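Local coordinates for protein thioesterase (Pseudomonas aeruginosa, PDB 3QY3) that probably hydrolyses fatty acyl-CoA thioesters, as a member of the hotdog-fold thioesterase family, at residues G104-S109 with D149-A154; V61-T66 with S109-E114; Q54-A59 with H115-L120. One frame throughout, in Å; residues are numbered along the deposited sequence.

Contact 1: G104-S109 with D149-A154; sequences GRLGTS and DSIRAA
R152 reaches from the C-terminal helix to the turn after strand 96-106, and its side chain meets two different partners along its length. From CB, the root of the side chain, CG leaves anti to the backbone carbonyl carbon (chi1 -67°), and beyond it the chain runs out extended as far as NE. CG makes the apolar approach, 4.4 Å from L106 CD2. CD then leaves the leucine behind and carries the guanidinium on toward T108. At the tip, NH2 comes within 2.7 Å of T108 O, which sits oblique to the guanidinium plane. The CA of T108 lies in that plane, at the edge of the group, while its CB is 4.2 Å from R152 NH2. One arginine thus joins two kinds of contact, its aliphatic part lying beside leucine and its charged end beside a backbone carbonyl.

In the hotdog fold a long antiparallel sheet curls round a central helix, and here the hairpin turn between strands 96-106 and 110-119 meets a second, short helix, 149-155, close to the C terminus. I151 is the other residue of that helix in the contact. Its CB is directed at the strand, and its CG2 lies 4.5 Å from L106 CD1, a loose apolar touch. L106 therefore offers one methyl to each of two successive helix residues, its CG held anti to the backbone N (chi1 179°) so that the branch projects toward the helix. Beyond this pair, I151 is covered by L111 and W136 of the sheet and by L67 and I69. R152 leans on P146, and the turn itself is tied by backbone bonds from T108 to V147 and from S109 to W136.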
ATOM      1  N   GLY A 104      -6.680  18.695  20.491  1.00 26.22           N
ATOM      2  CA  GLY A 104      -5.854  19.890  20.442  1.00 28.46           C
ATOM      3  C   GLY A 104      -6.785  21.084  20.239  1.00 29.61           C
ATOM      4  O   GLY A 104      -7.958  21.049  20.597  1.00 27.96           O
ATOM      5  N   ARG A 105      -6.253  22.128  19.651  1.00 30.86           N
ATOM      6  CA  ARG A 105      -7.027  23.346  19.536  1.00 32.93           C
ATOM      7  C   ARG A 105      -8.198  23.309  18.522  1.00 32.85           C
ATOM      8  O   ARG A 105      -8.073  22.827  17.384  1.00 29.54           O
ATOM      9  CB  ARG A 105      -6.088  24.516  19.334  1.00 34.66           C
ATOM     10  CG  ARG A 105      -5.627  24.750  18.006  1.00 35.88           C
ATOM     11  CD  ARG A 105      -4.521  25.814  18.053  1.00 39.63           C
ATOM     12  NE  ARG A 105      -3.660  25.566  16.937  1.00 40.75           N
ATOM     13  CZ  ARG A 105      -2.453  25.034  17.009  1.00 42.13           C
ATOM     14  NH1 ARG A 105      -1.902  24.711  18.176  1.00 47.01           N
ATOM     15  NH2 ARG A 105      -1.801  24.812  15.888  1.00 45.52           N
ATOM     16  N   LEU A 106      -9.340  23.824  18.985  1.00 32.76           N
ATOM     17  CA  LEU A 106     -10.542  23.838  18.217  1.00 34.99           C
ATOM     18  C   LEU A 106     -10.819  25.257  17.732  1.00 37.29           C
ATOM     19  O   LEU A 106     -10.897  26.210  18.529  1.00 38.23           O
ATOM     20  CB  LEU A 106     -11.679  23.337  19.099  1.00 35.91           C
ATOM     21  CG  LEU A 106     -13.085  23.287  18.518  1.00 35.99           C
ATOM     22  CD1 LEU A 106     -13.249  22.257  17.468  1.00 35.36           C
ATOM     23  CD2 LEU A 106     -14.062  23.096  19.720  1.00 36.86           C
ATOM     24  N   GLY A 107     -10.963  25.400  16.428  1.00 37.76           N
ATOM     25  CA  GLY A 107     -11.334  26.659  15.809  1.00 39.82           C
ATOM     26  C   GLY A 107     -12.800  26.571  15.430  1.00 41.22           C
ATOM     27  O   GLY A 107     -13.475  25.562  15.711  1.00 42.29           O
ATOM     28  N   THR A 108     -13.309  27.590  14.756  1.00 42.09           N
ATOM     29  CA  THR A 108     -14.685  27.522  14.292  1.00 42.45           C
ATOM     30  C   THR A 108     -14.915  26.381  13.290  1.00 40.58           C
ATOM     31  O   THR A 108     -15.966  25.741  13.325  1.00 41.50           O
ATOM     32  CB  THR A 108     -15.161  28.875  13.720  1.00 44.34           C
ATOM     33  OG1 THR A 108     -14.270  29.268  12.666  1.00 48.62           O
ATOM     34  CG2 THR A 108     -15.148  29.885  14.811  1.00 44.52           C
ATOM     35  N   SER A 109     -13.934  26.119  12.424  1.00 38.94           N
ATOM     36  CA  SER A 109     -14.056  25.066  11.398  0.70 37.81           C
ATOM     37  C   SER A 109     -12.799  24.179  11.297  1.00 35.89           C
ATOM     38  O   SER A 109     -12.580  23.509  10.297  1.00 34.71           O
ATOM     39  CB  SER A 109     -14.260  25.704  10.037  0.70 39.71           C
ATOM     40  OG  SER A 109     -13.183  26.572   9.765  0.70 40.37           O
ATOM     41  N   ASP A 149     -21.596  19.606  15.773  1.00 39.87           N
ATOM     42  CA  ASP A 149     -21.936  19.782  17.168  0.60 41.36           C
ATOM     43  C   ASP A 149     -21.320  18.715  18.054  1.00 38.78           C
ATOM     44  O   ASP A 149     -20.926  18.979  19.174  1.00 37.53           O
ATOM     45  CB  ASP A 149     -23.457  19.734  17.319  0.60 45.06           C
ATOM     46  CG  ASP A 149     -24.141  20.897  16.630  0.60 50.57           C
ATOM     47  OD1 ASP A 149     -23.442  21.952  16.477  0.60 48.09           O
ATOM     48  OD2 ASP A 149     -25.379  20.760  16.281  0.60 54.83           O
ATOM     49  N   SER A 150     -21.285  17.497  17.538  1.00 39.62           N
ATOM     50  CA  SER A 150     -20.786  16.350  18.301  1.00 40.58           C
ATOM     51  C   SER A 150     -19.337  16.563  18.797  1.00 38.68           C
ATOM     52  O   SER A 150     -19.008  16.270  19.960  1.00 39.28           O
ATOM     53  CB  SER A 150     -20.881  15.084  17.436  1.00 43.54           C
ATOM     54  OG  SER A 150     -20.111  15.221  16.259  1.00 40.35           O
ATOM     55  N   ILE A 151     -18.514  17.131  17.938  1.00 38.09           N
ATOM     56  CA  ILE A 151     -17.116  17.392  18.281  1.00 37.84           C
ATOM     57  C   ILE A 151     -16.982  18.571  19.219  1.00 38.32           C
ATOM     58  O   ILE A 151     -16.283  18.473  20.227  1.00 39.32           O
ATOM     59  CB  ILE A 151     -16.258  17.557  17.011  1.00 38.23           C
ATOM     60  CG1 ILE A 151     -16.188  16.199  16.318  1.00 39.68           C
ATOM     61  CG2 ILE A 151     -14.848  18.087  17.345  1.00 36.89           C
ATOM     62  CD1 ILE A 151     -15.788  16.268  14.923  1.00 39.79           C
ATOM     63  N   ARG A 152     -17.727  19.644  18.950  1.00 39.37           N
ATOM     64  CA  ARG A 152     -17.768  20.743  19.886  1.00 42.23           C
ATOM     65  C   ARG A 152     -18.235  20.218  21.247  1.00 43.46           C
ATOM     66  O   ARG A 152     -17.587  20.502  22.249  1.00 45.26           O
ATOM     67  CB  ARG A 152     -18.662  21.866  19.353  1.00 45.17           C
ATOM     68  CG  ARG A 152     -18.076  22.540  18.094  1.00 48.23           C
ATOM     69  CD  ARG A 152     -18.997  23.612  17.521  1.00 54.44           C
ATOM     70  NE  ARG A 152     -18.275  24.571  16.672  1.00 59.43           N
ATOM     71  CZ  ARG A 152     -18.825  25.310  15.698  1.00 62.64           C
ATOM     72  NH1 ARG A 152     -20.129  25.209  15.406  1.00 63.62           N
ATOM     73  NH2 ARG A 152     -18.062  26.159  15.003  1.00 63.13           N
ATOM     74  N   ALA A 153     -19.308  19.418  21.272  1.00 42.90           N
ATOM     75  CA  ALA A 153     -19.805  18.818  22.524  1.00 45.53           C
ATOM     76  C   ALA A 153     -18.763  17.943  23.240  1.00 46.95           C
ATOM     77  O   ALA A 153     -18.633  17.975  24.483  1.00 49.11           O
ATOM     78  CB  ALA A 153     -21.050  18.011  22.256  1.00 46.00           C
ATOM     79  N   ALA A 154     -18.043  17.154  22.459  1.00 48.16           N
ATOM     80  CA  ALA A 154     -17.065  16.215  23.015  1.00 51.25           C
ATOM     81  C   ALA A 154     -15.946  17.017  23.685  1.00 53.97           C
ATOM     82  O   ALA A 154     -15.648  16.837  24.878  1.00 57.09           O
ATOM     83  CB  ALA A 154     -16.532  15.349  21.924  1.00 51.24           C
TER

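Contact 2: V61-T66 with S109-E114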
ATOM      1  N   VAL A  61     -10.650   7.694  11.289  1.00 20.97           N
ATOM      2  CA  VAL A  61     -11.874   7.143  10.697  1.00 21.01           C
ATOM      3  C   VAL A  61     -12.743   6.443  11.734  1.00 20.49           C
ATOM      4  O   VAL A  61     -13.941   6.692  11.795  1.00 23.37           O
ATOM      5  CB  VAL A  61     -11.532   6.208   9.478  1.00 20.74           C
ATOM      6  CG1 VAL A  61     -12.743   5.403   9.016  1.00 24.84           C
ATOM      7  CG2 VAL A  61     -10.981   7.082   8.332  1.00 19.85           C
ATOM      8  N   ALA A  62     -12.131   5.671  12.620  1.00 22.25           N
ATOM      9  CA  ALA A  62     -12.881   5.010  13.708  1.00 24.01           C
ATOM     10  C   ALA A  62     -13.515   5.994  14.667  1.00 25.08           C
ATOM     11  O   ALA A  62     -14.708   5.852  15.021  1.00 26.11           O
ATOM     12  CB  ALA A  62     -11.935   4.046  14.464  1.00 24.47           C
ATOM     13  N   TRP A  63     -12.772   7.039  15.070  1.00 24.21           N
ATOM     14  CA  TRP A  63     -13.328   8.142  15.882  1.00 23.27           C
ATOM     15  C   TRP A  63     -14.510   8.813  15.166  1.00 25.23           C
ATOM     16  O   TRP A  63     -15.606   8.984  15.764  1.00 23.91           O
ATOM     17  CB  TRP A  63     -12.297   9.190  16.232  1.00 24.15           C
ATOM     18  CG  TRP A  63     -12.810  10.286  17.060  1.00 23.34           C
ATOM     19  CD1 TRP A  63     -13.509  10.166  18.251  1.00 23.21           C
ATOM     20  CD2 TRP A  63     -12.657  11.668  16.829  1.00 25.32           C
ATOM     21  NE1 TRP A  63     -13.820  11.410  18.751  1.00 23.57           N
ATOM     22  CE2 TRP A  63     -13.322  12.351  17.890  1.00 26.08           C
ATOM     23  CE3 TRP A  63     -12.087  12.419  15.799  1.00 22.58           C
ATOM     24  CZ2 TRP A  63     -13.398  13.753  17.949  1.00 28.06           C
ATOM     25  CZ3 TRP A  63     -12.176  13.797  15.872  1.00 28.01           C
ATOM     26  CH2 TRP A  63     -12.820  14.448  16.935  1.00 26.88           C
ATOM     27  N   PHE A  64     -14.304   9.192  13.906  1.00 23.28           N
ATOM     28  CA  PHE A  64     -15.379   9.752  13.125  1.00 24.92           C
ATOM     29  C   PHE A  64     -16.608   8.820  13.095  1.00 28.20           C
ATOM     30  O   PHE A  64     -17.769   9.311  13.206  1.00 30.47           O
ATOM     31  CB  PHE A  64     -14.949  10.089  11.700  1.00 24.15           C
ATOM     32  CG  PHE A  64     -13.926  11.172  11.589  1.00 27.69           C
ATOM     33  CD1 PHE A  64     -13.834  12.207  12.492  1.00 29.99           C
ATOM     34  CD2 PHE A  64     -13.074  11.174  10.515  1.00 27.58           C
ATOM     35  CE1 PHE A  64     -12.875  13.208  12.328  1.00 28.71           C
ATOM     36  CE2 PHE A  64     -12.156  12.176  10.364  1.00 29.90           C
ATOM     37  CZ  PHE A  64     -12.054  13.162  11.293  1.00 30.26           C
ATOM     38  N   GLU A  65     -16.372   7.516  12.953  1.00 30.63           N
ATOM     39  CA  GLU A  65     -17.492   6.555  12.902  1.00 33.84           C
ATOM     40  C   GLU A  65     -18.277   6.594  14.206  1.00 34.35           C
ATOM     41  O   GLU A  65     -19.535   6.578  14.174  1.00 35.78           O
ATOM     42  CB  GLU A  65     -17.043   5.111  12.597  1.00 33.80           C
ATOM     43  CG  GLU A  65     -18.212   4.101  12.683  1.00 41.30           C
ATOM     44  CD  GLU A  65     -17.779   2.633  12.653  1.00 50.55           C
ATOM     45  OE1 GLU A  65     -16.560   2.345  12.551  1.00 55.57           O
ATOM     46  OE2 GLU A  65     -18.682   1.755  12.739  1.00 57.84           O
ATOM     47  N   THR A  66     -17.586   6.714  15.352  1.00 34.36           N
ATOM     48  CA  THR A  66     -18.302   6.702  16.621  1.00 36.20           C
ATOM     49  C   THR A  66     -19.241   7.885  16.718  1.00 37.79           C
ATOM     50  O   THR A  66     -20.237   7.824  17.450  1.00 39.10           O
ATOM     51  CB  THR A  66     -17.414   6.714  17.898  1.00 35.74           C
ATOM     52  OG1 THR A  66     -16.793   7.985  18.044  1.00 35.11           O
ATOM     53  CG2 THR A  66     -16.425   5.585  17.888  1.00 35.67           C
ATOM     54  N   SER A 109     -13.934  26.119  12.424  1.00 38.94           N
ATOM     55  CA  SER A 109     -14.056  25.066  11.398  0.70 37.81           C
ATOM     56  C   SER A 109     -12.799  24.179  11.297  1.00 35.89           C
ATOM     57  O   SER A 109     -12.580  23.509  10.297  1.00 34.71           O
ATOM     58  CB  SER A 109     -14.260  25.704  10.037  0.70 39.71           C
ATOM     59  OG  SER A 109     -13.183  26.572   9.765  0.70 40.37           O
ATOM     60  N   SER A 110     -11.992  24.144  12.333  1.00 33.60           N
ATOM     61  CA  SER A 110     -10.765  23.336  12.307  1.00 32.59           C
ATOM     62  C   SER A 110     -10.536  22.740  13.666  1.00 31.03           C
ATOM     63  O   SER A 110     -11.029  23.247  14.694  1.00 29.83           O
ATOM     64  CB  SER A 110      -9.572  24.196  11.878  1.00 32.76           C
ATOM     65  OG  SER A 110      -9.340  25.270  12.767  1.00 36.65           O
ATOM     66  N   LEU A 111      -9.769  21.657  13.682  1.00 27.08           N
ATOM     67  CA  LEU A 111      -9.440  21.002  14.906  1.00 27.21           C
ATOM     68  C   LEU A 111      -8.086  20.384  14.715  1.00 25.26           C
ATOM     69  O   LEU A 111      -7.878  19.694  13.699  1.00 24.17           O
ATOM     70  CB  LEU A 111     -10.449  19.865  15.209  1.00 27.53           C
ATOM     71  CG  LEU A 111     -10.095  18.876  16.352  1.00 27.21           C
ATOM     72  CD1 LEU A 111     -10.090  19.574  17.734  1.00 30.62           C
ATOM     73  CD2 LEU A 111     -11.112  17.666  16.411  1.00 30.25           C
ATOM     74  N   VAL A 112      -7.235  20.557  15.709  1.00 25.58           N
ATOM     75  CA  VAL A 112      -5.981  19.852  15.795  1.00 24.21           C
ATOM     76  C   VAL A 112      -6.195  18.600  16.622  1.00 24.06           C
ATOM     77  O   VAL A 112      -6.693  18.661  17.775  1.00 25.49           O
ATOM     78  CB  VAL A 112      -4.857  20.752  16.330  1.00 25.21           C
ATOM     79  CG1 VAL A 112      -3.526  19.917  16.433  1.00 25.19           C
ATOM     80  CG2 VAL A 112      -4.686  21.982  15.423  1.00 25.16           C
ATOM     81  N   LEU A 113      -5.941  17.451  16.004  1.00 23.12           N
ATOM     82  CA  LEU A 113      -5.970  16.197  16.714  1.00 24.39           C
ATOM     83  C   LEU A 113      -4.556  15.777  16.987  1.00 25.46           C
ATOM     84  O   LEU A 113      -3.780  15.522  16.044  1.00 27.07           O
ATOM     85  CB  LEU A 113      -6.636  15.097  15.886  1.00 23.71           C
ATOM     86  CG  LEU A 113      -8.083  14.926  15.713  1.00 27.50           C
ATOM     87  CD1 LEU A 113      -8.334  13.642  14.757  1.00 25.65           C
ATOM     88  CD2 LEU A 113      -8.750  14.798  17.138  1.00 26.53           C
ATOM     89  N   GLU A 114      -4.220  15.681  18.256  1.00 25.08           N
ATOM     90  CA  GLU A 114      -2.886  15.327  18.665  1.00 25.61           C
ATOM     91  C   GLU A 114      -2.865  13.829  18.838  1.00 24.91           C
ATOM     92  O   GLU A 114      -3.861  13.238  19.299  1.00 26.24           O
ATOM     93  CB  GLU A 114      -2.552  16.060  19.946  1.00 26.82           C
ATOM     94  CG  GLU A 114      -2.699  17.519  19.747  1.00 31.80           C
ATOM     95  CD  GLU A 114      -1.484  18.265  19.961  1.00 41.82           C
ATOM     96  OE1 GLU A 114      -0.455  17.868  19.380  1.00 44.87           O
ATOM     97  OE2 GLU A 114      -1.578  19.239  20.749  1.00 48.42           O
TER
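The indole of W63 comes down from helix 51-66 onto L111 and L113, meeting both with the six-membered half of its ring system. Its CG stands anti to the backbone N (chi1 -179°), which sends the ring away from the helix axis toward the strand. L111 approaches from the opposite direction and places CD2 at the rim of the indole, near the ring plane and 3.7 Å from W63 CH2. L113 arrives at a slant instead, with CD2 3.8 Å from W63 CZ3, a position neither squarely over the face nor at the edge.

The second leucine gives the ring more than one methyl. In L113 the CG is turned to lie anti to the carbonyl carbon (chi1 -79°), and both of its methyls lie against the tryptophan: CD1 is 4.0 Å from W63 CZ3. Being two residues apart on an extended strand, L111 and L113 point from the same face of the sheet. This is the layout of the hotdog fold, in which the curved antiparallel sheet wraps the long helix and the helix packs into its concave side.

Within the helix, T66 OG1 donates a hydrogen bond to the backbone carbonyl O of W63, three residues earlier, over 2.8 Å, in the carbonyl plane and on a lone pair. L29 of strand 28-35 touches W63 as well as L113, and I151 of the C-terminal helix meets both W63 and L111. F64 packs on L134 of the adjoining strand 128-138, which L113 also touches.

Contact 3: Q54-A59 with H115-L120; sequences QYLEEA and HRLHTL
L56 lies across the imidazole of H115, the two side chains crossing at about a right angle. Its CD2 stands over one face of the ring, 3.5 Å from the centroid and 18° off the normal, a CH-pi contact displaced toward the CG side; H115 CG is the closest ring atom, 3.4 Å from L56 CD2. The second methyl takes the far end of the same ring, with L56 CD1 3.4 Å from H115 CE1. Both branches of the leucine therefore bear on the histidine, one at the root of the ring and the other at its outer end.

The histidine's conformation suits this. Its CG sits between the backbone N and the carbonyl carbon (chi1 68°), and the ring turns its face to the helix. The buried NE2 of H115 has ND1 of H85 as its hydrogen-bond partner, the two imidazole planes lying only about 15° apart, and the bond probably fixes how the ring is rotated under L56.

L117, two residues further along the strand, also meets the leucine: its CD1 is 3.6 Å from L56 CD2, so that single methyl is shared by an imidazole and an aliphatic chain.

The helix also faces other chains: E58 hydrogen-bonds W38 and H93 of a second subunit, Q54 hydrogen-bonds R37 of that subunit, and E57 packs on T50 of a third. Within its own chain, helix 51-66 lies at this point in the concave side of the hotdog sheet, where L56 and L117 both touch H85 of strand 76-87 and V99 of strand 96-106.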
ATOM      1  N   GLN A  54      -1.195   5.687   7.728  1.00 17.38           N
ATOM      2  CA  GLN A  54      -2.385   4.870   7.524  1.00 17.21           C
ATOM      3  C   GLN A  54      -2.975   4.481   8.861  1.00 15.84           C
ATOM      4  O   GLN A  54      -4.216   4.416   8.999  1.00 16.27           O
ATOM      5  CB  GLN A  54      -2.092   3.643   6.680  1.00 16.16           C
ATOM      6  CG  GLN A  54      -3.303   2.850   6.391  1.00 18.38           C
ATOM      7  CD  GLN A  54      -3.137   1.819   5.250  1.00 21.99           C
ATOM      8  OE1 GLN A  54      -2.762   0.649   5.465  1.00 19.61           O
ATOM      9  NE2 GLN A  54      -3.454   2.256   4.014  1.00 21.56           N
ATOM     10  N   TYR A  55      -2.109   4.123   9.811  1.00 16.04           N
ATOM     11  CA  TYR A  55      -2.585   3.833  11.163  1.00 16.13           C
ATOM     12  C   TYR A  55      -3.326   5.002  11.783  1.00 16.71           C
ATOM     13  O   TYR A  55      -4.456   4.833  12.328  1.00 16.77           O
ATOM     14  CB  TYR A  55      -1.442   3.369  12.076  1.00 17.20           C
ATOM     15  CG  TYR A  55      -0.609   2.188  11.623  1.00 16.60           C
ATOM     16  CD1 TYR A  55      -1.069   1.289  10.707  1.00 17.19           C
ATOM     17  CD2 TYR A  55       0.640   1.954  12.185  1.00 18.34           C
ATOM     18  CE1 TYR A  55      -0.268   0.194  10.238  1.00 17.17           C
ATOM     19  CE2 TYR A  55       1.396   0.839  11.805  1.00 17.79           C
ATOM     20  CZ  TYR A  55       0.924  -0.036  10.852  1.00 17.42           C
ATOM     21  OH  TYR A  55       1.764  -1.058  10.501  1.00 17.17           O
ATOM     22  N   LEU A  56      -2.761   6.197  11.607  1.00 16.79           N
ATOM     23  CA  LEU A  56      -3.382   7.444  12.121  1.00 17.65           C
ATOM     24  C   LEU A  56      -4.704   7.721  11.405  1.00 17.02           C
ATOM     25  O   LEU A  56      -5.720   8.031  12.030  1.00 17.67           O
ATOM     26  CB  LEU A  56      -2.437   8.621  11.962  1.00 17.32           C
ATOM     27  CG  LEU A  56      -1.214   8.559  12.866  1.00 20.13           C
ATOM     28  CD1 LEU A  56      -0.230   9.635  12.392  1.00 19.61           C
ATOM     29  CD2 LEU A  56      -1.532   8.720  14.351  1.00 20.31           C
ATOM     30  N   GLU A  57      -4.720   7.516  10.069  1.00 15.68           N
ATOM     31  CA  GLU A  57      -5.963   7.605   9.326  1.00 16.55           C
ATOM     32  C   GLU A  57      -7.029   6.656   9.811  1.00 17.06           C
ATOM     33  O   GLU A  57      -8.172   7.078  10.018  1.00 17.55           O
ATOM     34  CB  GLU A  57      -5.698   7.288   7.844  1.00 16.88           C
ATOM     35  CG  GLU A  57      -6.899   7.289   6.949  1.00 17.60           C
ATOM     36  CD  GLU A  57      -6.492   6.853   5.581  1.00 18.68           C
ATOM     37  OE1 GLU A  57      -6.268   5.638   5.399  1.00 17.36           O
ATOM     38  OE2 GLU A  57      -6.294   7.702   4.717  1.00 19.12           O
ATOM     39  N   GLU A  58      -6.661   5.394  10.030  1.00 17.83           N
ATOM     40  CA  GLU A  58      -7.617   4.406  10.549  1.00 19.07           C
ATOM     41  C   GLU A  58      -8.206   4.829  11.907  1.00 18.30           C
ATOM     42  O   GLU A  58      -9.418   4.708  12.134  1.00 18.41           O
ATOM     43  CB  GLU A  58      -6.994   3.032  10.602  1.00 19.60           C
ATOM     44  CG  GLU A  58      -8.039   1.980  10.904  1.00 19.04           C
ATOM     45  CD  GLU A  58      -9.095   1.822   9.778  1.00 20.92           C
ATOM     46  OE1 GLU A  58      -8.843   2.316   8.639  1.00 21.62           O
ATOM     47  OE2 GLU A  58     -10.129   1.186  10.040  1.00 22.12           O
ATOM     48  N   ALA A  59      -7.357   5.361  12.763  1.00 18.52           N
ATOM     49  CA  ALA A  59      -7.797   5.780  14.098  1.00 19.58           C
ATOM     50  C   ALA A  59      -8.786   6.925  13.955  1.00 19.85           C
ATOM     51  O   ALA A  59      -9.853   6.930  14.629  1.00 20.01           O
ATOM     52  CB  ALA A  59      -6.628   6.169  14.959  1.00 19.18           C
ATOM     53  N   HIS A 115      -1.747  13.185  18.504  1.00 22.44           N
ATOM     54  CA  HIS A 115      -1.667  11.768  18.608  1.00 21.27           C
ATOM     55  C   HIS A 115      -0.407  11.270  19.324  1.00 22.17           C
ATOM     56  O   HIS A 115       0.654  11.937  19.309  1.00 21.07           O
ATOM     57  CB  HIS A 115      -1.813  11.086  17.208  1.00 19.58           C
ATOM     58  CG  HIS A 115      -0.663  11.329  16.266  1.00 18.50           C
ATOM     59  ND1 HIS A 115      -0.730  12.240  15.239  1.00 18.99           N
ATOM     60  CD2 HIS A 115       0.569  10.757  16.181  1.00 20.60           C
ATOM     61  CE1 HIS A 115       0.400  12.195  14.550  1.00 18.73           C
ATOM     62  NE2 HIS A 115       1.226  11.338  15.136  1.00 18.25           N
ATOM     63  N   ARG A 116      -0.562  10.102  19.945  1.00 22.44           N
ATOM     64  CA  ARG A 116       0.555   9.356  20.477  0.50 23.91           C
ATOM     65  C   ARG A 116       0.350   7.899  20.113  1.00 23.74           C
ATOM     66  O   ARG A 116      -0.796   7.392  20.130  1.00 23.45           O
ATOM     67  CB  ARG A 116       0.684   9.565  21.977  0.50 25.92           C
ATOM     68  CG  ARG A 116       1.265  10.951  22.262  0.50 29.11           C
ATOM     69  CD  ARG A 116       1.243  11.333  23.726  0.50 36.66           C
ATOM     70  NE  ARG A 116       2.313  10.696  24.464  0.50 41.12           N
ATOM     71  CZ  ARG A 116       2.158   9.562  25.119  0.50 44.15           C
ATOM     72  NH1 ARG A 116       0.974   8.963  25.092  0.50 44.62           N
ATOM     73  NH2 ARG A 116       3.177   9.035  25.793  0.50 43.65           N
ATOM     74  N   LEU A 117       1.447   7.250  19.743  1.00 22.52           N
ATOM     75  CA  LEU A 117       1.437   5.883  19.281  1.00 24.55           C
ATOM     76  C   LEU A 117       2.262   5.004  20.239  1.00 26.38           C
ATOM     77  O   LEU A 117       3.349   5.386  20.664  1.00 27.48           O
ATOM     78  CB  LEU A 117       2.060   5.861  17.894  1.00 26.09           C
ATOM     79  CG  LEU A 117       1.219   5.691  16.688  1.00 31.77           C
ATOM     80  CD1 LEU A 117      -0.055   6.535  16.798  1.00 33.92           C
ATOM     81  CD2 LEU A 117       2.098   5.891  15.459  1.00 32.75           C
ATOM     82  N   HIS A 118       1.683   3.865  20.641  1.00 25.84           N
ATOM     83  CA  HIS A 118       2.315   2.875  21.505  0.60 26.08           C
ATOM     84  C   HIS A 118       2.046   1.492  20.802  1.00 24.89           C
ATOM     85  O   HIS A 118       1.454   1.427  19.741  1.00 22.88           O
ATOM     86  CB  HIS A 118       1.670   2.868  22.915  0.60 27.32           C
ATOM     87  CG  HIS A 118       1.479   4.231  23.546  0.60 29.85           C
ATOM     88  ND1 HIS A 118       2.514   4.963  24.091  0.60 31.71           N
ATOM     89  CD2 HIS A 118       0.356   4.952  23.773  0.60 32.33           C
ATOM     90  CE1 HIS A 118       2.042   6.084  24.601  0.60 35.43           C
ATOM     91  NE2 HIS A 118       0.735   6.110  24.408  0.60 34.64           N
ATOM     92  N   THR A 119       2.412   0.420  21.466  1.00 25.31           N
ATOM     93  CA  THR A 119       1.995  -0.938  21.048  1.00 25.28           C
ATOM     94  C   THR A 119       1.249  -1.556  22.226  1.00 26.82           C
ATOM     95  O   THR A 119       1.408  -1.148  23.374  1.00 26.64           O
ATOM     96  CB  THR A 119       3.179  -1.828  20.558  1.00 25.39           C
ATOM     97  OG1 THR A 119       4.093  -2.076  21.637  1.00 24.96           O
ATOM     98  CG2 THR A 119       3.902  -1.225  19.321  1.00 25.56           C
ATOM     99  N   LEU A 120       0.460  -2.580  21.955  1.00 26.75           N
ATOM    100  CA  LEU A 120      -0.208  -3.281  23.011  1.00 28.66           C
ATOM    101  C   LEU A 120       0.778  -3.859  24.020  1.00 30.30           C
ATOM    102  O   LEU A 120       0.497  -3.796  25.212  1.00 29.28           O
ATOM    103  CB  LEU A 120      -1.032  -4.434  22.484  1.00 29.89           C
ATOM    104  CG  LEU A 120      -2.522  -4.237  22.283  1.00 36.22           C
ATOM    105  CD1 LEU A 120      -3.132  -5.619  22.099  1.00 37.59           C
ATOM    106  CD2 LEU A 120      -3.183  -3.417  23.419  1.00 37.04           C
TER

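How the contacts relate
From the N terminus, helix 51-66 supplies first 54-59 and then 61-66, while strand 110-119 answers in reverse order. Contact 2 closes the inner loop and contact 3 the outer one, so contact 2 is nested within contact 3 and the long helix is tied twice to one strand. Contact 1 begins between the two halves of both, at 104-109, and closes only at the C-terminal helix 149-155, so it crosses both. S109 is common to contacts 1 and 2, whose strands are neighbours bonded in the sheet. Contact 3 stands apart from contact 1, about 21 Å between centres.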